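Local coordinates for epoxide hydrolase (Aspergillus niger, PDB 3G02) that catalyses the enantioselective hydrolysis of epoxides to vicinal diols, as a directed-evolution mutant of an alpha/beta-hydrolase-fold enzyme, at the interface of chains A and B. Coordinates in Å, arbitrary orientation; residue numbers count along the deposited sequence, not the author numbering. Chains: chain A/B, Epoxide hydrolase.

Three patches belong to one two-fold symmetric interface of the deposited assembly, each with a chain-exchanged twin. By C-alpha centres, contact 1 lies about 13 Å from contacts 2 and 3, themselves about 16 Å apart. A:Thr262 joins contacts 1 and 2, A:Trp277 contacts 1 and 3. Contact 1 is apolar, contact 2 adds a backbone bond and a water, contact 3 crosses through waters. The helical segment 233-284 supplies all but the chain B side of contact 2 (47-49 and 54-56). Contacts 2 and 3 are centred about 10 and 11 Å from the predicted proton donor A:Tyr315. The structure alone does not show that this dimer exists in solution.

Contact 1: the interface of chains A and B. Residues chain A 262-263, 266-267, 269, 273, 277; chain B 263, 266-267, 269, 273, 276-277.
A:Val266 and B:Val266 meet methyl to methyl, their side chains roughly perpendicular, and the 3.3 Å between A:Val266 CG1 and B:Val266 CG1 is shorter than ordinary van der Waals contact. In both copies CG1 is anti to the backbone N (chi1 166°), which directs this branch at its mate. A:Leu267 CD2 closes one flank at 3.8 Å from B:Val266 CG1, and the twin contact does the same from chain B. The second branch, A:Val266 CG2, lies 3.7 Å from B:Ala276 CB. Beside this core, A:Ser269 OG is 3.4 Å from B:Ala273 CB, yet its hydrogen bond stays in its own chain, to A:Val266 O at 2.7 Å; a chi1 of 70° turns the hydroxyl to that carbonyl. The flank away from the serines is looser: A:Ile263 CD1 comes only to 4.1 Å from B:Trp277 CZ3, the two side chains running alongside and pointing the same way. A local close touch remains there, A:Thr262 CG2 at 3.6 Å from B:Ala276 O. No polar pair bridges the chains here, so the patch probably coheres through apolar burial and close fit. Helices 260-268 and 271-284 of each subunit supply the patch, with A:Ser269 and B:Ser269 in the short turns that join them.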
ATOM      1  N   THR A 262      -2.675  -8.973   3.353  1.00  6.73           N
ATOM      2  CA  THR A 262      -2.507  -7.861   4.280  1.00  6.10           C
ATOM      3  C   THR A 262      -3.411  -6.686   3.912  1.00  6.09           C
ATOM      4  O   THR A 262      -4.198  -6.221   4.733  1.00  6.53           O
ATOM      5  CB  THR A 262      -1.041  -7.411   4.355  1.00  6.23           C
ATOM      6  OG1 THR A 262      -0.258  -8.497   4.851  1.00  7.13           O
ATOM      7  CG2 THR A 262      -0.879  -6.213   5.282  1.00  6.37           C
ATOM      8  N   ILE A 263      -3.323  -6.221   2.670  1.00  5.82           N
ATOM      9  CA  ILE A 263      -4.110  -5.051   2.290  1.00  5.63           C
ATOM     10  C   ILE A 263      -5.615  -5.362   2.308  1.00  5.88           C
ATOM     11  O   ILE A 263      -6.415  -4.502   2.666  1.00  5.79           O
ATOM     12  CB  ILE A 263      -3.607  -4.393   0.966  1.00  5.25           C
ATOM     13  CG1 ILE A 263      -4.284  -3.033   0.721  1.00  5.72           C
ATOM     14  CG2 ILE A 263      -3.778  -5.325  -0.231  1.00  5.45           C
ATOM     15  CD1 ILE A 263      -4.057  -1.987   1.820  1.00  5.35           C
ATOM     16  N   VAL A 266      -6.503  -4.945   5.912  1.00  7.17           N
ATOM     17  CA  VAL A 266      -6.420  -3.519   6.224  1.00  6.80           C
ATOM     18  C   VAL A 266      -7.688  -2.757   5.785  1.00  6.71           C
ATOM     19  O   VAL A 266      -8.299  -2.038   6.578  1.00  6.82           O
ATOM     20  CB  VAL A 266      -5.134  -2.893   5.610  1.00  6.60           C
ATOM     21  CG1 VAL A 266      -5.186  -1.369   5.618  1.00  6.59           C
ATOM     22  CG2 VAL A 266      -3.907  -3.387   6.353  1.00  6.66           C
ATOM     23  N   LEU A 267      -8.088  -2.915   4.528  1.00  6.85           N
ATOM     24  CA  LEU A 267      -9.239  -2.165   4.012  1.00  7.36           C
ATOM     25  C   LEU A 267     -10.596  -2.719   4.441  1.00  7.95           C
ATOM     26  O   LEU A 267     -11.602  -1.998   4.412  1.00  9.41           O
ATOM     27  CB  LEU A 267      -9.166  -2.038   2.489  1.00  7.27           C
ATOM     28  CG  LEU A 267      -7.889  -1.392   1.944  1.00  7.03           C
ATOM     29  CD1 LEU A 267      -8.076  -1.165   0.479  1.00  7.71           C
ATOM     30  CD2 LEU A 267      -7.536  -0.083   2.647  1.00  7.71           C
ATOM     31  N   SER A 269     -11.115  -3.621   7.505  1.00  8.67           N
ATOM     32  CA  SER A 269     -11.242  -3.311   8.932  1.00  8.75           C
ATOM     33  C   SER A 269     -12.178  -2.143   9.222  1.00  8.89           C
ATOM     34  O   SER A 269     -12.871  -2.137  10.242  1.00  9.66           O
ATOM     35  CB  SER A 269      -9.865  -3.061   9.554  1.00  8.50           C
ATOM     36  OG  SER A 269      -9.303  -1.850   9.092  1.00  9.31           O
ATOM     37  N   ALA A 273     -11.054   3.349   5.972  1.00  6.99           N
ATOM     38  CA  ALA A 273      -9.855   2.824   5.310  1.00  6.52           C
ATOM     39  C   ALA A 273     -10.143   2.561   3.836  1.00  6.37           C
ATOM     40  O   ALA A 273      -9.388   2.987   2.962  1.00  6.52           O
ATOM     41  CB  ALA A 273      -9.360   1.552   5.992  1.00  6.61           C
ATOM     42  N   TRP A 277      -8.449   4.621   0.487  1.00  5.38           N
ATOM     43  CA  TRP A 277      -7.666   3.896  -0.512  1.00  5.24           C
ATOM     44  C   TRP A 277      -8.302   3.968  -1.896  1.00  5.65           C
ATOM     45  O   TRP A 277      -7.619   4.246  -2.891  1.00  6.05           O
ATOM     46  CB  TRP A 277      -7.535   2.447  -0.070  1.00  5.22           C
ATOM     47  CG  TRP A 277      -6.607   1.570  -0.877  1.00  5.29           C
ATOM     48  CD1 TRP A 277      -6.940   0.784  -1.947  1.00  5.28           C
ATOM     49  CD2 TRP A 277      -5.210   1.345  -0.633  1.00  5.24           C
ATOM     50  NE1 TRP A 277      -5.835   0.087  -2.386  1.00  5.25           N
ATOM     51  CE2 TRP A 277      -4.762   0.412  -1.600  1.00  4.57           C
ATOM     52  CE3 TRP A 277      -4.294   1.838   0.305  1.00  4.94           C
ATOM     53  CZ2 TRP A 277      -3.438  -0.035  -1.653  1.00  4.98           C
ATOM     54  CZ3 TRP A 277      -2.973   1.399   0.248  1.00  5.61           C
ATOM     55  CH2 TRP A 277      -2.558   0.476  -0.729  1.00  4.51           C
TER
ATOM     56  N   ILE B 263      -2.180   6.444   3.030  1.00  5.05           N
ATOM     57  CA  ILE B 263      -1.898   5.316   3.918  1.00  4.53           C
ATOM     58  C   ILE B 263      -1.929   5.745   5.398  1.00  4.71           C
ATOM     59  O   ILE B 263      -2.339   4.968   6.254  1.00  5.18           O
ATOM     60  CB  ILE B 263      -0.608   4.538   3.493  1.00  4.56           C
ATOM     61  CG1 ILE B 263      -0.440   3.245   4.306  1.00  3.91           C
ATOM     62  CG2 ILE B 263       0.638   5.418   3.572  1.00  5.26           C
ATOM     63  CD1 ILE B 263      -1.566   2.220   4.122  1.00  5.55           C
ATOM     64  N   VAL B 266      -5.556   5.611   6.232  1.00  6.62           N
ATOM     65  CA  VAL B 266      -5.971   4.211   6.231  1.00  6.67           C
ATOM     66  C   VAL B 266      -5.623   3.525   7.551  1.00  6.46           C
ATOM     67  O   VAL B 266      -6.471   2.875   8.162  1.00  6.85           O
ATOM     68  CB  VAL B 266      -5.355   3.445   5.032  1.00  6.62           C
ATOM     69  CG1 VAL B 266      -5.499   1.933   5.194  1.00  7.00           C
ATOM     70  CG2 VAL B 266      -5.998   3.909   3.730  1.00  6.23           C
ATOM     71  N   LEU B 267      -4.387   3.695   8.017  1.00  6.28           N
ATOM     72  CA  LEU B 267      -3.952   2.982   9.221  1.00  6.79           C
ATOM     73  C   LEU B 267      -4.349   3.672  10.520  1.00  7.37           C
ATOM     74  O   LEU B 267      -4.251   3.076  11.594  1.00  8.49           O
ATOM     75  CB  LEU B 267      -2.448   2.717   9.197  1.00  7.04           C
ATOM     76  CG  LEU B 267      -1.912   1.951   7.988  1.00  6.14           C
ATOM     77  CD1 LEU B 267      -0.461   1.645   8.221  1.00  7.23           C
ATOM     78  CD2 LEU B 267      -2.680   0.652   7.728  1.00  7.29           C
ATOM     79  N   SER B 269      -7.426   4.733  10.823  1.00  7.81           N
ATOM     80  CA  SER B 269      -8.874   4.523  10.894  1.00  8.29           C
ATOM     81  C   SER B 269      -9.279   3.436  11.884  1.00  8.50           C
ATOM     82  O   SER B 269     -10.332   3.527  12.516  1.00  9.09           O
ATOM     83  CB  SER B 269      -9.444   4.221   9.500  1.00  7.88           C
ATOM     84  OG  SER B 269      -9.069   2.930   9.052  1.00  8.88           O
ATOM     85  N   ALA B 273      -6.338  -2.309  11.237  1.00  6.97           N
ATOM     86  CA  ALA B 273      -5.596  -1.894  10.040  1.00  6.09           C
ATOM     87  C   ALA B 273      -4.111  -1.735  10.363  1.00  6.13           C
ATOM     88  O   ALA B 273      -3.241  -2.255   9.655  1.00  6.17           O
ATOM     89  CB  ALA B 273      -6.156  -0.595   9.479  1.00  5.99           C
ATOM     90  N   ALA B 276      -2.424  -5.130  11.113  1.00  6.60           N
ATOM     91  CA  ALA B 276      -2.165  -5.913   9.910  1.00  6.35           C
ATOM     92  C   ALA B 276      -0.932  -5.404   9.163  1.00  6.37           C
ATOM     93  O   ALA B 276      -0.032  -6.172   8.812  1.00  6.66           O
ATOM     94  CB  ALA B 276      -3.374  -5.911   9.005  1.00  6.41           C
ATOM     95  N   TRP B 277      -0.886  -4.095   8.934  1.00  6.34           N
ATOM     96  CA  TRP B 277       0.186  -3.497   8.136  1.00  5.97           C
ATOM     97  C   TRP B 277       1.545  -3.610   8.817  1.00  6.07           C
ATOM     98  O   TRP B 277       2.526  -4.027   8.205  1.00  6.61           O
ATOM     99  CB  TRP B 277      -0.151  -2.041   7.874  1.00  5.93           C
ATOM    100  CG  TRP B 277       0.746  -1.288   6.925  1.00  5.71           C
ATOM    101  CD1 TRP B 277       1.845  -0.549   7.249  1.00  6.03           C
ATOM    102  CD2 TRP B 277       0.561  -1.137   5.510  1.00  5.06           C
ATOM    103  NE1 TRP B 277       2.366   0.051   6.128  1.00  5.54           N
ATOM    104  CE2 TRP B 277       1.596  -0.294   5.045  1.00  5.25           C
ATOM    105  CE3 TRP B 277      -0.384  -1.626   4.593  1.00  5.19           C
ATOM    106  CZ2 TRP B 277       1.729   0.057   3.696  1.00  5.76           C
ATOM    107  CZ3 TRP B 277      -0.250  -1.281   3.247  1.00  5.82           C
ATOM    108  CH2 TRP B 277       0.800  -0.446   2.814  1.00  5.61           C
TER

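Contact 2: the interface of chains A and B. Residues chain A 258-262; chain B 47, 54-56.
A:Pro260 packed on B:Phe55 forms the apolar centre, with B:Glu47 alongside. The proline comes obliquely over the CG-CD1 rim of one face of the phenyl, and A:Pro260 CG lies 3.7 Å from B:Phe55 CB. B:Glu47 CG, anti to its own carbonyl carbon (chi1 -59°), packs 3.7 Å from A:Pro260 CG, the two side chains about perpendicular; the bend at chi2 then turns the carboxylate. Within chain B, B:Arg54 CG sits 3.9 Å above the centre of the B:Phe55 ring on the opposite face, which would help hold the ring.

Outward from this wedge, the backbone A:Ser261 N donates to B:Phe55 O at 3.0 Å. The bond is bent, 131° at the hydrogen, with the donor tilted from the carbonyl plane. Because this N-H belongs to the first turn of helix 260-268, the helix dipole may add some attraction for the carbonyl oxygen. At the rim, water 1 links A:Thr258 O, 3.0 Å away, to B:Arg54 O, 3.2 Å away, mediating between two acceptors. A:Arg259 NH1 donates to A:Thr258 O at 3.0 Å from well above the carbonyl plane. Its aliphatic A:Arg259 CD meanwhile packs 3.7 Å from B:Gly56 CA, which the hydroxyl A:Thr262 OG1 also touches. The site thus pairs the junction of helices 251-258 and 260-268 in chain A with the 3-10 helix 47-49 and the loop at 54-56 in chain B.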
ATOM      1  N   THR A 258       1.683  -7.970  -4.324  1.00  6.19           N
ATOM      2  CA  THR A 258       2.628  -8.649  -3.431  1.00  5.97           C
ATOM      3  C   THR A 258       2.057  -9.082  -2.086  1.00  6.11           C
ATOM      4  O   THR A 258       2.480 -10.105  -1.531  1.00  6.16           O
ATOM      5  CB  THR A 258       3.866  -7.784  -3.170  1.00  5.83           C
ATOM      6  OG1 THR A 258       3.468  -6.542  -2.568  1.00  5.46           O
ATOM      7  CG2 THR A 258       4.609  -7.509  -4.470  1.00  6.62           C
ATOM      8  N   ARG A 259       1.122  -8.295  -1.557  1.00  5.54           N
ATOM      9  CA  ARG A 259       0.561  -8.554  -0.232  1.00  5.88           C
ATOM     10  C   ARG A 259      -0.963  -8.429  -0.204  1.00  6.06           C
ATOM     11  O   ARG A 259      -1.522  -7.705   0.636  1.00  5.90           O
ATOM     12  CB  ARG A 259       1.211  -7.649   0.824  1.00  6.00           C
ATOM     13  CG  ARG A 259       2.699  -7.875   1.026  1.00  5.58           C
ATOM     14  CD  ARG A 259       3.015  -9.239   1.653  1.00  5.60           C
ATOM     15  NE  ARG A 259       4.434  -9.307   1.997  1.00  6.44           N
ATOM     16  CZ  ARG A 259       5.388  -9.696   1.156  1.00  7.11           C
ATOM     17  NH1 ARG A 259       5.074 -10.073  -0.078  1.00  7.98           N
ATOM     18  NH2 ARG A 259       6.661  -9.703   1.548  1.00  7.88           N
ATOM     19  N   PRO A 260      -1.659  -9.170  -1.091  1.00  6.19           N
ATOM     20  CA  PRO A 260      -3.116  -9.037  -1.139  1.00  6.36           C
ATOM     21  C   PRO A 260      -3.806  -9.387   0.175  1.00  6.48           C
ATOM     22  O   PRO A 260      -4.817  -8.773   0.510  1.00  6.61           O
ATOM     23  CB  PRO A 260      -3.527 -10.013  -2.253  1.00  6.48           C
ATOM     24  CG  PRO A 260      -2.382 -10.971  -2.370  1.00  6.50           C
ATOM     25  CD  PRO A 260      -1.170 -10.143  -2.088  1.00  6.45           C
ATOM     26  N   SER A 261      -3.278 -10.358   0.913  1.00  6.71           N
ATOM     27  CA  SER A 261      -3.911 -10.719   2.179  1.00  7.05           C
ATOM     28  C   SER A 261      -3.851  -9.580   3.206  1.00  6.99           C
ATOM     29  O   SER A 261      -4.855  -9.252   3.838  1.00  7.33           O
ATOM     30  CB  SER A 261      -3.318 -12.000   2.759  1.00  7.22           C
ATOM     31  OG  SER A 261      -4.060 -12.371   3.904  1.00  9.32           O
ATOM     32  N   THR A 262      -2.675  -8.973   3.353  1.00  6.73           N
ATOM     33  CA  THR A 262      -2.507  -7.861   4.280  1.00  6.10           C
ATOM     34  C   THR A 262      -3.411  -6.686   3.912  1.00  6.09           C
ATOM     35  O   THR A 262      -4.198  -6.221   4.733  1.00  6.53           O
ATOM     36  CB  THR A 262      -1.041  -7.411   4.355  1.00  6.23           C
ATOM     37  OG1 THR A 262      -0.258  -8.497   4.851  1.00  7.13           O
ATOM     38  CG2 THR A 262      -0.879  -6.213   5.282  1.00  6.37           C
TER
ATOM     39  N   GLU B  47      -5.721 -16.214  -0.479  1.00 10.12           N
ATOM     40  CA  GLU B  47      -4.480 -15.585  -0.039  1.00  9.79           C
ATOM     41  C   GLU B  47      -4.304 -15.603   1.479  1.00  9.93           C
ATOM     42  O   GLU B  47      -3.199 -15.835   1.975  1.00 10.22           O
ATOM     43  CB  GLU B  47      -4.391 -14.151  -0.567  1.00  9.58           C
ATOM     44  CG  GLU B  47      -4.436 -14.052  -2.090  1.00  8.83           C
ATOM     45  CD  GLU B  47      -5.815 -13.695  -2.625  1.00  9.52           C
ATOM     46  OE1 GLU B  47      -6.828 -14.147  -2.050  1.00  9.10           O
ATOM     47  OE2 GLU B  47      -5.878 -12.960  -3.638  1.00  9.28           O
ATOM     48  N   ARG B  54       2.804 -15.992   2.283  1.00 13.16           N
ATOM     49  CA  ARG B  54       3.509 -15.357   1.168  1.00 12.53           C
ATOM     50  C   ARG B  54       2.767 -14.138   0.615  1.00 11.69           C
ATOM     51  O   ARG B  54       3.363 -13.303  -0.069  1.00 11.97           O
ATOM     52  CB  ARG B  54       3.829 -16.365   0.059  1.00 12.90           C
ATOM     53  CG  ARG B  54       2.630 -16.888  -0.703  1.00 13.70           C
ATOM     54  CD  ARG B  54       3.054 -18.016  -1.626  1.00 16.16           C
ATOM     55  NE  ARG B  54       1.954 -18.470  -2.470  1.00 17.33           N
ATOM     56  CZ  ARG B  54       1.035 -19.358  -2.101  1.00 18.46           C
ATOM     57  NH1 ARG B  54       1.072 -19.903  -0.890  1.00 19.38           N
ATOM     58  NH2 ARG B  54       0.072 -19.699  -2.948  1.00 19.03           N
ATOM     59  N   PHE B  55       1.475 -14.039   0.929  1.00 10.76           N
ATOM     60  CA  PHE B  55       0.657 -12.902   0.507  1.00 10.15           C
ATOM     61  C   PHE B  55       0.395 -11.934   1.651  1.00 10.09           C
ATOM     62  O   PHE B  55      -0.426 -11.026   1.534  1.00  9.49           O
ATOM     63  CB  PHE B  55      -0.670 -13.379  -0.092  1.00 10.10           C
ATOM     64  CG  PHE B  55      -0.510 -14.216  -1.328  1.00 10.33           C
ATOM     65  CD1 PHE B  55       0.173 -13.720  -2.438  1.00 10.85           C
ATOM     66  CD2 PHE B  55      -1.048 -15.498  -1.387  1.00 11.25           C
ATOM     67  CE1 PHE B  55       0.325 -14.495  -3.587  1.00 11.75           C
ATOM     68  CE2 PHE B  55      -0.907 -16.277  -2.532  1.00 11.30           C
ATOM     69  CZ  PHE B  55      -0.219 -15.771  -3.632  1.00 10.94           C
ATOM     70  N   GLY B  56       1.101 -12.126   2.756  1.00  9.88           N
ATOM     71  CA  GLY B  56       0.908 -11.283   3.923  1.00  9.97           C
ATOM     72  C   GLY B  56       0.234 -12.023   5.056  1.00 10.53           C
ATOM     73  O   GLY B  56       0.152 -13.260   5.036  1.00 10.72           O
TER
HETATM   74  O   HOH W   1       3.934 -12.221  -2.994  1.00 13.34           O

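Contact 3: the interface of chains A and B. Residues chain A 248, 251-252, 277; chain B 254-255, 258.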
ATOM      1  N   ASP A 248       5.141   6.952  -9.584  1.00 11.36           N
ATOM      2  CA  ASP A 248       4.574   7.673  -8.448  1.00  9.75           C
ATOM      3  C   ASP A 248       3.153   7.210  -8.146  1.00  8.77           C
ATOM      4  O   ASP A 248       2.672   7.385  -7.033  1.00  8.05           O
ATOM      5  CB  ASP A 248       4.582   9.185  -8.700  1.00  9.51           C
ATOM      6  CG  ASP A 248       4.026   9.978  -7.525  1.00 10.52           C
ATOM      7  OD1 ASP A 248       4.696  10.028  -6.471  1.00 11.51           O
ATOM      8  OD2 ASP A 248       2.921  10.540  -7.657  1.00 10.29           O
ATOM      9  N   ALA A 251       2.021   2.408  -6.437  1.00  5.76           N
ATOM     10  CA  ALA A 251       2.284   1.692  -5.191  1.00  5.29           C
ATOM     11  C   ALA A 251       1.098   0.839  -4.755  1.00  4.88           C
ATOM     12  O   ALA A 251       1.295  -0.278  -4.279  1.00  5.33           O
ATOM     13  CB  ALA A 251       2.670   2.656  -4.090  1.00  5.22           C
ATOM     14  N   TYR A 252      -0.126   1.352  -4.926  1.00  4.85           N
ATOM     15  CA  TYR A 252      -1.324   0.602  -4.539  1.00  5.03           C
ATOM     16  C   TYR A 252      -1.349  -0.765  -5.239  1.00  5.22           C
ATOM     17  O   TYR A 252      -1.656  -1.784  -4.614  1.00  5.66           O
ATOM     18  CB  TYR A 252      -2.605   1.402  -4.859  1.00  5.08           C
ATOM     19  CG  TYR A 252      -2.929   1.350  -6.322  1.00  5.24           C
ATOM     20  CD1 TYR A 252      -2.185   2.095  -7.242  1.00  5.89           C
ATOM     21  CD2 TYR A 252      -3.929   0.510  -6.803  1.00  5.56           C
ATOM     22  CE1 TYR A 252      -2.431   2.000  -8.596  1.00  5.57           C
ATOM     23  CE2 TYR A 252      -4.186   0.413  -8.150  1.00  6.10           C
ATOM     24  CZ  TYR A 252      -3.432   1.164  -9.047  1.00  6.01           C
ATOM     25  OH  TYR A 252      -3.667   1.069 -10.399  1.00  6.81           O
ATOM     26  N   TRP A 277      -8.449   4.621   0.487  1.00  5.38           N
ATOM     27  CA  TRP A 277      -7.666   3.896  -0.512  1.00  5.24           C
ATOM     28  C   TRP A 277      -8.302   3.968  -1.896  1.00  5.65           C
ATOM     29  O   TRP A 277      -7.619   4.246  -2.891  1.00  6.05           O
ATOM     30  CB  TRP A 277      -7.535   2.447  -0.070  1.00  5.22           C
ATOM     31  CG  TRP A 277      -6.607   1.570  -0.877  1.00  5.29           C
ATOM     32  CD1 TRP A 277      -6.940   0.784  -1.947  1.00  5.28           C
ATOM     33  CD2 TRP A 277      -5.210   1.345  -0.633  1.00  5.24           C
ATOM     34  NE1 TRP A 277      -5.835   0.087  -2.386  1.00  5.25           N
ATOM     35  CE2 TRP A 277      -4.762   0.412  -1.600  1.00  4.57           C
ATOM     36  CE3 TRP A 277      -4.294   1.838   0.305  1.00  4.94           C
ATOM     37  CZ2 TRP A 277      -3.438  -0.035  -1.653  1.00  4.98           C
ATOM     38  CZ3 TRP A 277      -2.973   1.399   0.248  1.00  5.61           C
ATOM     39  CH2 TRP A 277      -2.558   0.476  -0.729  1.00  4.51           C
TER
ATOM     40  N   MET B 254       6.928   1.786  -0.915  0.75  5.69           N
ATOM     41  CA  MET B 254       6.506   2.590  -2.064  0.75  6.32           C
ATOM     42  C   MET B 254       5.224   3.362  -1.771  0.75  5.69           C
ATOM     43  O   MET B 254       5.058   4.498  -2.218  0.75  5.52           O
ATOM     44  CB  MET B 254       6.336   1.724  -3.314  0.75  7.29           C
ATOM     45  CG  MET B 254       7.633   1.129  -3.854  0.75 10.38           C
ATOM     46  SD  MET B 254       8.981   2.312  -4.088  0.75 17.83           S
ATOM     47  CE  MET B 254       8.282   3.495  -5.239  0.75 16.94           C
ATOM     48  N   GLU B 255       4.324   2.753  -1.006  1.00  5.10           N
ATOM     49  CA  GLU B 255       3.090   3.434  -0.609  1.00  5.31           C
ATOM     50  C   GLU B 255       3.390   4.558   0.384  1.00  5.03           C
ATOM     51  O   GLU B 255       2.856   5.665   0.247  1.00  5.29           O
ATOM     52  CB  GLU B 255       2.070   2.432  -0.069  1.00  5.32           C
ATOM     53  CG  GLU B 255       0.730   3.043   0.380  1.00  5.39           C
ATOM     54  CD  GLU B 255      -0.129   3.604  -0.753  1.00  6.55           C
ATOM     55  OE1 GLU B 255       0.183   3.380  -1.943  1.00  6.68           O
ATOM     56  OE2 GLU B 255      -1.145   4.284  -0.450  1.00  5.09           O
ATOM     57  N   THR B 258       5.064   7.421  -1.834  1.00  5.37           N
ATOM     58  CA  THR B 258       4.266   8.089  -2.865  1.00  5.27           C
ATOM     59  C   THR B 258       2.928   8.645  -2.382  1.00  5.29           C
ATOM     60  O   THR B 258       2.456   9.670  -2.881  1.00  5.05           O
ATOM     61  CB  THR B 258       3.992   7.149  -4.050  1.00  5.31           C
ATOM     62  OG1 THR B 258       3.257   6.003  -3.592  1.00  4.77           O
ATOM     63  CG2 THR B 258       5.303   6.698  -4.708  1.00  5.56           C
TER
HETATM   64  O   HOH W   2      -0.852   4.292  -4.871  1.00  5.98           O
HETATM   65  O   HOH W   3       1.559   5.374  -5.628  1.00  6.30           O
HETATM   66  O   HOH W   4       4.075  11.670  -4.415  1.00 11.58           O
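B:Glu255 and A:Ala251 bury the most surface here, with B:Thr258 next. The methyl A:Ala251 CB is 3.4 Å from the carboxylate oxygen B:Glu255 OE1 and also touches B:Thr258 OG1, filling the corner between them. B:Glu255 leaves its backbone with CG anti to N and then bends at chi2 (68°), bringing its carboxylate over one face of the indole at the CZ3 rim, tilted 41° to it; B:Glu255 OE2 is 3.5 Å from A:Trp277 CZ3. No direct polar bond crosses the patch. Instead, water 2 connects B:Glu255 OE1 with A:Tyr252 N, 3.0 Å from the water, at the start of helix 251-258, a setting that may ease the negative charge of the carboxylate. B:Thr258 OG1 donates to B:Met254 O at 2.7 Å, while the same hydroxyl oxygen is 2.7 Å from water 3. That water also contacts A:Asp248 O and A:Ala251 N, and pairs with water 2. Farther out, water 4 joins A:Asp248 OD1, 2.7 Å away, to B:Thr258 O, as the two side chains pass antiparallel. Helix 251-258 contributes from both chains, its first turn in A meeting its C-terminal half in B, flanked by the end of helix 233-248 and by helix 271-284 of chain A.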